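PDB 1S2X: Cag-Z, which is of unknown function but is encoded in the Helicobacter pylori cag pathogenicity island and probably serves its type IV secretion system. Local coordinates for residues D22-L27 against L80-L85; A86-C91 against Y179-K184. The protein carries 1 engineered substitution. All coordinates share one frame; numbering follows the deposited sequence.

How the interactions relate
The two interactions follow one another along the chain: interaction 1 joins 22-27 to 80-85, and interaction 2 joins 86-91 to 179-184. Helix 74-101 carries one side of each, and its successive segments 80-85 and 86-91 turn different sides to their partners. In interaction 1 it receives the chain leaving helix 14-23; in interaction 2 it lies alongside the end of helix 161-183. Their centres are about 16 Å apart, yet the two contacts touch where Asn-24 ND2 packs on Ala-86 CB at 3.9 Å. In this all-helical fold, helix 74-101 thus brings together parts from near the two ends of the chain.

Interaction 1 of 2, residues D22-L27 against L80-L85; sequences DSNSSL and LNNLVL
Asn-24 and Asn-82 reach each other with the same first torsion, each CG lying anti to its own carbonyl carbon (chi1 -86° and -63°), which brings the amide of Asn-24 over Asn-82 CB. No direct hydrogen bond joins the amides; Asn-24 OD1 rests 3.2 Å from Asn-82 CB, with the two amide planes 39° apart. A water joins the polar ends: it donates to Asn-24 OD1 at 2.8 Å and accepts from Asn-82 ND2 at 2.6 Å. Asparagine suits both places because its amide offers a C=O to the water at one end and an N-H at the other. The Asn-24 ND2 group lies 4.0 Å from Leu-83 CA and makes a weak hydrogen bond back to Ile-20 O. Asn-24 is the first residue to leave helical geometry after helix 14-23, so the contact sets the chain just past that helix against the first half of helix 74-101, in an all-helical fold. Leu-83 suits the buried side of this helix, its apolar branches packing on Ile-20 and Leu-21 of helix 14-23 and on Phe-122 of helix 105-135. Three residues beyond Asn-24, exposed Leu-27 brings CD1 to 4.4 Å from Asn-82 ND2, an apolar neighbour of the amide that holds the water.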
loop_
_atom_site.group_PDB
_atom_site.type_symbol
_atom_site.label_atom_id
_atom_site.label_comp_id
_atom_site.label_asym_id
_atom_site.label_seq_id
_atom_site.Cartn_x
_atom_site.Cartn_y
_atom_site.Cartn_z
ATOM N N ASP A 22 -8.187 -11.434 -4.204
ATOM C CA ASP A 22 -9.169 -11.479 -5.279
ATOM C C ASP A 22 -10.456 -10.747 -4.916
ATOM O O ASP A 22 -11.085 -10.067 -5.725
ATOM C CB ASP A 22 -9.521 -12.928 -5.626
ATOM C CG ASP A 22 -8.311 -13.829 -5.775
ATOM O OD1 ASP A 22 -7.317 -13.375 -6.373
ATOM O OD2 ASP A 22 -8.363 -14.987 -5.298
ATOM N N SER A 23 -10.868 -10.897 -3.662
ATOM C CA SER A 23 -12.091 -10.247 -3.209
ATOM C C SER A 23 -12.017 -8.732 -3.378
ATOM O O SER A 23 -13.013 -8.102 -3.724
ATOM C CB SER A 23 -12.351 -10.601 -1.743
ATOM O OG SER A 23 -13.202 -9.666 -1.112
ATOM N N ASN A 24 -10.844 -8.180 -3.122
ATOM C CA ASN A 24 -10.578 -6.758 -3.065
ATOM C C ASN A 24 -9.815 -6.251 -4.281
ATOM O O ASN A 24 -9.302 -5.132 -4.280
ATOM C CB ASN A 24 -9.749 -6.431 -1.814
ATOM C CG ASN A 24 -10.568 -6.201 -0.566
ATOM O OD1 ASN A 24 -11.274 -5.201 -0.433
ATOM N ND2 ASN A 24 -10.469 -7.125 0.389
ATOM N N SER A 25 -9.697 -7.072 -5.316
ATOM C CA SER A 25 -8.796 -6.733 -6.412
ATOM C C SER A 25 -9.372 -5.679 -7.339
ATOM O O SER A 25 -8.675 -5.240 -8.264
ATOM C CB SER A 25 -8.446 -7.989 -7.220
ATOM O OG SER A 25 -9.431 -8.261 -8.196
ATOM N N SER A 26 -10.617 -5.252 -7.131
ATOM C CA SER A 26 -11.185 -4.373 -8.148
ATOM C C SER A 26 -10.557 -2.986 -8.117
ATOM O O SER A 26 -10.334 -2.398 -9.175
ATOM C CB SER A 26 -12.708 -4.209 -8.016
ATOM O OG SER A 26 -13.164 -3.361 -9.072
ATOM N N LEU A 27 -10.290 -2.458 -6.919
ATOM C CA LEU A 27 -9.733 -1.099 -6.927
ATOM C C LEU A 27 -8.377 -1.056 -7.623
ATOM O O LEU A 27 -7.964 0.003 -8.099
ATOM C CB LEU A 27 -9.659 -0.560 -5.506
ATOM C CG LEU A 27 -10.884 0.240 -5.050
ATOM C CD1 LEU A 27 -10.702 0.727 -3.621
ATOM C CD2 LEU A 27 -11.160 1.415 -5.983
ATOM N N LEU A 80 -6.264 -0.398 0.467
ATOM C CA LEU A 80 -5.526 -0.896 1.620
ATOM C C LEU A 80 -6.374 -0.986 2.881
ATOM O O LEU A 80 -6.244 -1.981 3.605
ATOM C CB LEU A 80 -4.302 -0.016 1.888
ATOM C CG LEU A 80 -3.223 -0.196 0.811
ATOM C CD1 LEU A 80 -2.133 0.844 0.977
ATOM C CD2 LEU A 80 -2.697 -1.628 0.877
ATOM N N ASN A 81 -7.206 0.022 3.135
ATOM C CA ASN A 81 -8.068 -0.043 4.319
ATOM C C ASN A 81 -8.989 -1.255 4.241
ATOM O O ASN A 81 -9.137 -2.012 5.197
ATOM C CB ASN A 81 -8.879 1.249 4.475
ATOM C CG ASN A 81 -9.589 1.340 5.808
ATOM O OD1 ASN A 81 -9.128 2.022 6.733
ATOM N ND2 ASN A 81 -10.727 0.658 5.932
ATOM N N ASN A 82 -9.639 -1.459 3.099
ATOM C CA ASN A 82 -10.525 -2.593 2.892
ATOM C C ASN A 82 -9.806 -3.921 3.116
ATOM O O ASN A 82 -10.297 -4.809 3.803
ATOM C CB ASN A 82 -11.088 -2.586 1.475
ATOM C CG ASN A 82 -11.945 -1.357 1.225
ATOM O OD1 ASN A 82 -12.155 -0.564 2.144
ATOM N ND2 ASN A 82 -12.419 -1.216 -0.009
ATOM N N LEU A 83 -8.630 -4.044 2.507
ATOM C CA LEU A 83 -7.803 -5.229 2.638
ATOM C C LEU A 83 -7.407 -5.498 4.078
ATOM O O LEU A 83 -7.505 -6.613 4.582
ATOM C CB LEU A 83 -6.511 -5.069 1.806
ATOM C CG LEU A 83 -5.558 -6.265 1.946
ATOM C CD1 LEU A 83 -5.466 -7.005 0.624
ATOM C CD2 LEU A 83 -4.191 -5.815 2.429
ATOM N N VAL A 84 -6.923 -4.455 4.749
ATOM C CA VAL A 84 -6.491 -4.588 6.135
ATOM C C VAL A 84 -7.647 -5.024 7.033
ATOM O O VAL A 84 -7.453 -5.888 7.893
ATOM C CB VAL A 84 -5.886 -3.281 6.666
ATOM C CG1 VAL A 84 -5.694 -3.320 8.181
ATOM C CG2 VAL A 84 -4.563 -3.024 5.955
ATOM N N LEU A 85 -8.807 -4.415 6.808
ATOM C CA LEU A 85 -9.995 -4.717 7.593
ATOM C C LEU A 85 -10.399 -6.176 7.393
ATOM O O LEU A 85 -10.606 -6.910 8.362
ATOM C CB LEU A 85 -11.126 -3.763 7.223
ATOM C CG LEU A 85 -12.411 -3.879 8.050
ATOM C CD1 LEU A 85 -12.151 -3.562 9.515
ATOM C CD2 LEU A 85 -13.487 -2.971 7.482
HETATM O O HOH W 1 -11.156 -2.754 -1.747
#

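Interaction 2 of 2, residues A86-C91 against Y179-K184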
loop_
_atom_site.group_PDB
_atom_site.type_symbol
_atom_site.label_atom_id
_atom_site.label_comp_id
_atom_site.label_asym_id
_atom_site.label_seq_id
_atom_site.Cartn_x
_atom_site.Cartn_y
_atom_site.Cartn_z
ATOM N N ALA A 86 -10.495 -6.553 6.124
ATOM C CA ALA A 86 -10.926 -7.874 5.707
ATOM C C ALA A 86 -9.996 -8.964 6.257
ATOM O O ALA A 86 -10.511 -10.037 6.582
ATOM C CB ALA A 86 -11.007 -8.019 4.196
ATOM N N SER A 87 -8.716 -8.666 6.334
ATOM C CA SER A 87 -7.660 -9.517 6.857
ATOM C C SER A 87 -7.812 -9.662 8.373
ATOM O O SER A 87 -7.650 -10.745 8.932
ATOM C CB SER A 87 -6.279 -8.949 6.514
ATOM O OG SER A 87 -5.942 -9.127 5.148
ATOM N N TYR A 88 -8.130 -8.546 9.021
ATOM C CA TYR A 88 -8.350 -8.475 10.455
ATOM C C TYR A 88 -9.554 -9.315 10.887
ATOM O O TYR A 88 -9.495 -10.031 11.874
ATOM C CB TYR A 88 -8.606 -7.040 10.899
ATOM C CG TYR A 88 -8.976 -6.886 12.357
ATOM C CD1 TYR A 88 -10.239 -6.453 12.730
ATOM C CD2 TYR A 88 -8.054 -7.166 13.356
ATOM C CE1 TYR A 88 -10.586 -6.308 14.062
ATOM C CE2 TYR A 88 -8.393 -7.021 14.687
ATOM C CZ TYR A 88 -9.653 -6.591 15.035
ATOM O OH TYR A 88 -9.983 -6.453 16.363
ATOM N N ASN A 89 -10.608 -9.175 10.099
ATOM C CA ASN A 89 -11.877 -9.847 10.287
ATOM C C ASN A 89 -11.717 -11.353 10.122
ATOM O O ASN A 89 -12.346 -12.109 10.864
ATOM C CB ASN A 89 -12.898 -9.290 9.305
ATOM C CG ASN A 89 -13.447 -7.938 9.719
ATOM O OD1 ASN A 89 -14.116 -7.269 8.924
ATOM N ND2 ASN A 89 -13.188 -7.519 10.951
ATOM N N ARG A 90 -10.888 -11.781 9.181
ATOM C CA ARG A 90 -10.584 -13.203 8.996
ATOM C C ARG A 90 -9.752 -13.745 10.150
ATOM O O ARG A 90 -10.042 -14.777 10.757
ATOM C CB ARG A 90 -9.856 -13.407 7.669
ATOM C CG ARG A 90 -9.437 -14.822 7.329
ATOM C CD ARG A 90 -10.514 -15.847 7.649
ATOM N NE ARG A 90 -9.949 -17.193 7.786
ATOM C CZ ARG A 90 -10.658 -18.311 7.679
ATOM N NH1 ARG A 90 -10.057 -19.483 7.819
ATOM N NH2 ARG A 90 -11.960 -18.269 7.434
ATOM N N CYS A 91 -8.669 -13.050 10.499
ATOM C CA CYS A 91 -7.824 -13.512 11.594
ATOM C C CYS A 91 -8.531 -13.501 12.943
ATOM O O CYS A 91 -8.243 -14.352 13.797
ATOM C CB CYS A 91 -6.552 -12.656 11.668
ATOM S SG CYS A 91 -5.537 -12.783 10.164
ATOM N N TYR A 179 -2.408 -5.740 14.937
ATOM C CA TYR A 179 -1.468 -6.803 15.255
ATOM C C TYR A 179 -1.454 -7.028 16.770
ATOM O O TYR A 179 -1.461 -8.169 17.217
ATOM C CB TYR A 179 -0.055 -6.486 14.769
ATOM C CG TYR A 179 0.991 -7.464 15.256
ATOM C CD1 TYR A 179 1.802 -7.196 16.349
ATOM C CD2 TYR A 179 1.157 -8.679 14.602
ATOM C CE1 TYR A 179 2.749 -8.102 16.777
ATOM C CE2 TYR A 179 2.101 -9.596 15.022
ATOM C CZ TYR A 179 2.891 -9.298 16.107
ATOM O OH TYR A 179 3.836 -10.206 16.526
ATOM N N ILE A 180 -1.396 -5.922 17.504
ATOM C CA ILE A 180 -1.453 -5.979 18.963
ATOM C C ILE A 180 -2.637 -6.846 19.377
ATOM O O ILE A 180 -2.510 -7.865 20.041
ATOM C CB ILE A 180 -1.615 -4.586 19.585
ATOM C CG1 ILE A 180 -0.362 -3.708 19.471
ATOM C CG2 ILE A 180 -2.055 -4.682 21.035
ATOM C CD1 ILE A 180 0.821 -4.449 18.882
ATOM N N ILE A 181 -3.803 -6.403 18.927
ATOM C CA ILE A 181 -5.046 -7.091 19.246
ATOM C C ILE A 181 -4.967 -8.575 18.910
ATOM O O ILE A 181 -5.188 -9.421 19.775
ATOM C CB ILE A 181 -6.230 -6.428 18.515
ATOM C CG1 ILE A 181 -6.405 -4.939 18.819
ATOM C CG2 ILE A 181 -7.527 -7.170 18.793
ATOM C CD1 ILE A 181 -7.743 -4.402 18.354
ATOM N N LEU A 182 -4.655 -8.904 17.665
ATOM C CA LEU A 182 -4.688 -10.277 17.193
ATOM C C LEU A 182 -3.660 -11.165 17.875
ATOM O O LEU A 182 -3.801 -12.388 17.943
ATOM C CB LEU A 182 -4.433 -10.307 15.680
ATOM C CG LEU A 182 -5.613 -9.920 14.797
ATOM C CD1 LEU A 182 -5.198 -9.874 13.329
ATOM C CD2 LEU A 182 -6.774 -10.887 14.976
ATOM N N SER A 183 -2.586 -10.565 18.385
ATOM C CA SER A 183 -1.530 -11.420 18.911
ATOM C C SER A 183 -1.633 -11.664 20.414
ATOM O O SER A 183 -0.781 -12.398 20.936
ATOM C CB SER A 183 -0.175 -10.778 18.592
ATOM O OG SER A 183 -0.039 -9.567 19.318
ATOM N N LYS A 184 -2.619 -11.070 21.067
ATOM C CA LYS A 184 -2.791 -11.064 22.507
ATOM C C LYS A 184 -2.447 -12.394 23.173
ATOM O O LYS A 184 -3.210 -13.348 23.098
ATOM C CB LYS A 184 -4.240 -10.698 22.894
ATOM C CG LYS A 184 -4.533 -11.051 24.345
ATOM C CD LYS A 184 -3.689 -10.191 25.270
ATOM C CE LYS A 184 -4.065 -8.728 25.149
ATOM N NZ LYS A 184 -4.967 -8.272 26.249
#
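Leu-182 and Tyr-88 bury the most surface where two helices of this all-helical fold run side by side, their local axes 10.8 Å apart at closest approach and nearly parallel, at 12°. Leu-182 sits near the end of helix 161-183 and points toward helix 74-101, where a branched apolar side chain can touch two residues one helical turn apart. Its CD1 reaches Cys-91 CB at 3.5 Å and Tyr-88 CD2 at 3.9 Å, while CD2 lies against the Cys-91 backbone carbonyl carbon. Cys-91 is small and apolar enough to suit this close approach, and it also packs on Ile-115 of helix 105-135, as Leu-182 does on Phe-119 of that helix; helix 105-135 thus also covers the pair. Tyr-88 starts off to one side, but with CG anti to the backbone N (chi1 174°) its ring extends across to the other helix. Leucine meets that ring obliquely. Tyrosine suits this partly exposed place, its ring carbons packing on Leu-182 while the polar OH lies beside Ile-181, and the ring also makes a cation-pi contact with Lys-178. Exposed Ile-181 adds to the contact, crossing the tyrosine at about a right angle: its CG2 lies at the ring edge, near the ring plane, 3.5 Å from Tyr-88 OH.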